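Uncharacterized protein YfeY (Escherichia coli, PDB 2QZB) is of unknown function, a DUF1131-family protein that is made with a signal sequence and is probably a lipoprotein of the cell envelope. Local coordinates at residues Ile89-Gly94 with Ile133-Ser138. Numbering follows the deposited sequence.
Sequences IPADTG and ISYQFS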
ATOM      1  N   ILE A  89       6.413  -9.064   0.402  1.00 29.30           N
ATOM      2  CA  ILE A  89       7.173  -7.806   0.492  1.00 28.13           C
ATOM      3  C   ILE A  89       6.799  -7.123   1.796  1.00 27.46           C
ATOM      4  O   ILE A  89       5.698  -6.600   1.907  1.00 26.92           O
ATOM      5  CB  ILE A  89       6.827  -6.879  -0.720  1.00 28.62           C
ATOM      6  CG1 ILE A  89       7.117  -7.638  -2.027  1.00 28.23           C
ATOM      7  CG2 ILE A  89       7.558  -5.501  -0.628  1.00 26.90           C
ATOM      8  CD1 ILE A  89       6.734  -6.897  -3.251  1.00 31.97           C
ATOM      9  N   PRO A  90       7.712  -7.107   2.777  1.00 27.42           N
ATOM     10  CA  PRO A  90       7.389  -6.412   4.014  1.00 27.88           C
ATOM     11  C   PRO A  90       7.809  -4.936   3.937  1.00 27.60           C
ATOM     12  O   PRO A  90       8.523  -4.542   3.023  1.00 27.33           O
ATOM     13  CB  PRO A  90       8.231  -7.174   5.056  1.00 29.03           C
ATOM     14  CG  PRO A  90       9.556  -7.548   4.240  1.00 28.39           C
ATOM     15  CD  PRO A  90       9.096  -7.634   2.771  1.00 27.68           C
ATOM     16  N   ALA A  91       7.332  -4.126   4.875  1.00 28.23           N
ATOM     17  CA  ALA A  91       7.861  -2.800   5.097  1.00 28.65           C
ATOM     18  C   ALA A  91       9.167  -2.930   5.881  1.00 29.35           C
ATOM     19  O   ALA A  91       9.352  -3.888   6.615  1.00 30.02           O
ATOM     20  CB  ALA A  91       6.845  -1.950   5.871  1.00 28.11           C
ATOM     21  N   ASP A  92      10.072  -1.973   5.755  1.00 29.27           N
ATOM     22  CA  ASP A  92      11.325  -2.084   6.489  1.00 30.81           C
ATOM     23  C   ASP A  92      11.113  -1.695   7.978  1.00 31.13           C
ATOM     24  O   ASP A  92      12.008  -1.835   8.800  1.00 31.62           O
ATOM     25  CB  ASP A  92      12.450  -1.307   5.796  1.00 30.63           C
ATOM     26  CG  ASP A  92      12.275   0.175   5.899  1.00 31.29           C
ATOM     27  OD1 ASP A  92      11.280   0.625   6.493  1.00 35.86           O
ATOM     28  OD2 ASP A  92      13.145   0.909   5.399  1.00 34.38           O
ATOM     29  N   THR A  93       9.895  -1.243   8.301  1.00 31.70           N
ATOM     30  CA  THR A  93       9.428  -1.130   9.674  1.00 32.91           C
ATOM     31  C   THR A  93       9.170  -2.495  10.289  1.00 33.31           C
ATOM     32  O   THR A  93       8.882  -2.567  11.488  1.00 34.80           O
ATOM     33  CB  THR A  93       8.079  -0.442   9.720  1.00 33.61           C
ATOM     34  OG1 THR A  93       7.135  -1.251   8.989  1.00 33.28           O
ATOM     35  CG2 THR A  93       8.172   0.991   9.124  1.00 34.33           C
ATOM     36  N   GLY A  94       9.234  -3.553   9.473  1.00 32.58           N
ATOM     37  CA  GLY A  94       8.955  -4.928   9.918  1.00 32.56           C
ATOM     38  C   GLY A  94       7.497  -5.360   9.722  1.00 31.88           C
ATOM     39  O   GLY A  94       7.121  -6.508   9.975  1.00 32.27           O
ATOM     40  N   ILE A 133       5.234   5.942   4.401  1.00 24.10           N
ATOM     41  CA  ILE A 133       4.565   4.619   4.510  1.00 23.47           C
ATOM     42  C   ILE A 133       3.304   4.650   5.379  1.00 24.71           C
ATOM     43  O   ILE A 133       3.287   5.288   6.465  1.00 23.16           O
ATOM     44  CB  ILE A 133       5.576   3.529   5.004  1.00 23.18           C
ATOM     45  CG1 ILE A 133       6.804   3.480   4.098  1.00 22.05           C
ATOM     46  CG2 ILE A 133       4.926   2.119   5.125  1.00 23.11           C
ATOM     47  CD1 ILE A 133       7.979   2.668   4.726  1.00 24.19           C
ATOM     48  N   SER A 134       2.248   3.984   4.879  1.00 24.39           N
ATOM     49  CA  SER A 134       0.981   3.796   5.559  1.00 25.73           C
ATOM     50  C   SER A 134       0.621   2.321   5.431  1.00 25.35           C
ATOM     51  O   SER A 134       1.133   1.650   4.541  1.00 24.94           O
ATOM     52  CB  SER A 134      -0.123   4.598   4.870  1.00 26.63           C
ATOM     53  OG  SER A 134       0.154   5.990   4.901  1.00 32.85           O
ATOM     54  N   TYR A 135      -0.268   1.845   6.299  1.00 25.01           N
ATOM     55  CA  TYR A 135      -0.765   0.471   6.259  1.00 25.92           C
ATOM     56  C   TYR A 135      -2.270   0.571   6.158  1.00 25.65           C
ATOM     57  O   TYR A 135      -2.886   1.400   6.845  1.00 26.79           O
ATOM     58  CB  TYR A 135      -0.388  -0.294   7.550  1.00 25.34           C
ATOM     59  CG  TYR A 135       1.065  -0.180   7.983  1.00 25.15           C
ATOM     60  CD1 TYR A 135       2.099  -0.570   7.143  1.00 24.04           C
ATOM     61  CD2 TYR A 135       1.400   0.306   9.250  1.00 25.44           C
ATOM     62  CE1 TYR A 135       3.423  -0.443   7.523  1.00 24.65           C
ATOM     63  CE2 TYR A 135       2.728   0.402   9.652  1.00 21.53           C
ATOM     64  CZ  TYR A 135       3.725   0.026   8.796  1.00 25.64           C
ATOM     65  OH  TYR A 135       5.043   0.093   9.189  1.00 24.33           O
ATOM     66  N   GLN A 136      -2.888  -0.231   5.313  1.00 25.25           N
ATOM     67  CA  GLN A 136      -4.338  -0.386   5.421  1.00 26.01           C
ATOM     68  C   GLN A 136      -4.643  -1.669   6.165  1.00 25.57           C
ATOM     69  O   GLN A 136      -3.886  -2.656   6.068  1.00 24.68           O
ATOM     70  CB  GLN A 136      -5.054  -0.374   4.056  1.00 26.57           C
ATOM     71  CG  GLN A 136      -4.892   0.927   3.263  1.00 28.48           C
ATOM     72  CD  GLN A 136      -5.867   1.046   2.066  1.00 29.24           C
ATOM     73  OE1 GLN A 136      -6.555   0.081   1.696  1.00 32.54           O
ATOM     74  NE2 GLN A 136      -5.921   2.241   1.467  1.00 32.43           N
ATOM     75  N   PHE A 137      -5.753  -1.661   6.907  1.00 25.65           N
ATOM     76  CA  PHE A 137      -6.140  -2.803   7.741  1.00 25.66           C
ATOM     77  C   PHE A 137      -7.495  -3.275   7.275  1.00 26.88           C
ATOM     78  O   PHE A 137      -8.295  -2.467   6.808  1.00 26.44           O
ATOM     79  CB  PHE A 137      -6.200  -2.396   9.233  1.00 24.48           C
ATOM     80  CG  PHE A 137      -4.842  -2.204   9.845  1.00 23.52           C
ATOM     81  CD1 PHE A 137      -4.188  -0.970   9.757  1.00 23.42           C
ATOM     82  CD2 PHE A 137      -4.198  -3.254  10.452  1.00 22.78           C
ATOM     83  CE1 PHE A 137      -2.925  -0.803  10.285  1.00 22.37           C
ATOM     84  CE2 PHE A 137      -2.952  -3.091  10.986  1.00 24.50           C
ATOM     85  CZ  PHE A 137      -2.298  -1.870  10.885  1.00 23.01           C
ATOM     86  N   SER A 138      -7.764  -4.572   7.380  1.00 27.65           N
ATOM     87  CA  SER A 138      -9.148  -5.031   7.201  1.00 29.63           C
ATOM     88  C   SER A 138      -9.503  -6.118   8.188  1.00 30.49           C
ATOM     89  O   SER A 138      -8.611  -6.750   8.776  1.00 29.95           O
ATOM     90  CB  SER A 138      -9.491  -5.421   5.759  1.00 29.97           C
ATOM     91  OG  SER A 138      -8.432  -6.036   5.076  1.00 34.17           O
TER
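Thr93 and Tyr135 meet through their hydroxyls, the one hydrogen bond between loop 89-94 and strand 133-138. Thr93 OG1 lies 2.5 Å from Tyr135 OH, shorter than usual for two hydroxyls and doubtful in its exact value at 2.1 Å resolution; either oxygen could be the donor. The two side chains approach from opposite directions, and OG1 arrives at the edge of the phenol, near the ring plane. With chi1 of 62°, Thr93 holds OG1 between its backbone N and carbonyl carbon, from where it accepts a hydrogen bond from Val95 N, an ST turn. The methyl CG2 of Thr93 flanks the same phenol oxygen, at 3.3 Å from Tyr135 OH.

Apolar contact is slight, in keeping with only 171 Å² buried in total. Ala91 CB sits 4.1 Å from Tyr135 CE1, again at the ring edge, and the nearest pair of CA atoms, those of Ala91 and Ile133, are still 8.1 Å apart: side chains, not backbones, bridge the segments. Ile133 extends CD1 to within 4.3 Å of Asp92 OD1, a loose approach at the margin. A phenylalanine in place of Tyr135 would probably keep the edge contact with Ala91 but leave Thr93 OG1 without its partner on the strand.

Ala91 to Gly94 form a type I beta turn, closed by the backbone hydrogen bond from Gly94 N to Ala91 O at 2.9 Å. The hydroxyl contact joins this turn, in the connection between strand 81-84 and helix 101-104, to an inner strand of the antiparallel sheet, lying between strands 123-126 and 158-165.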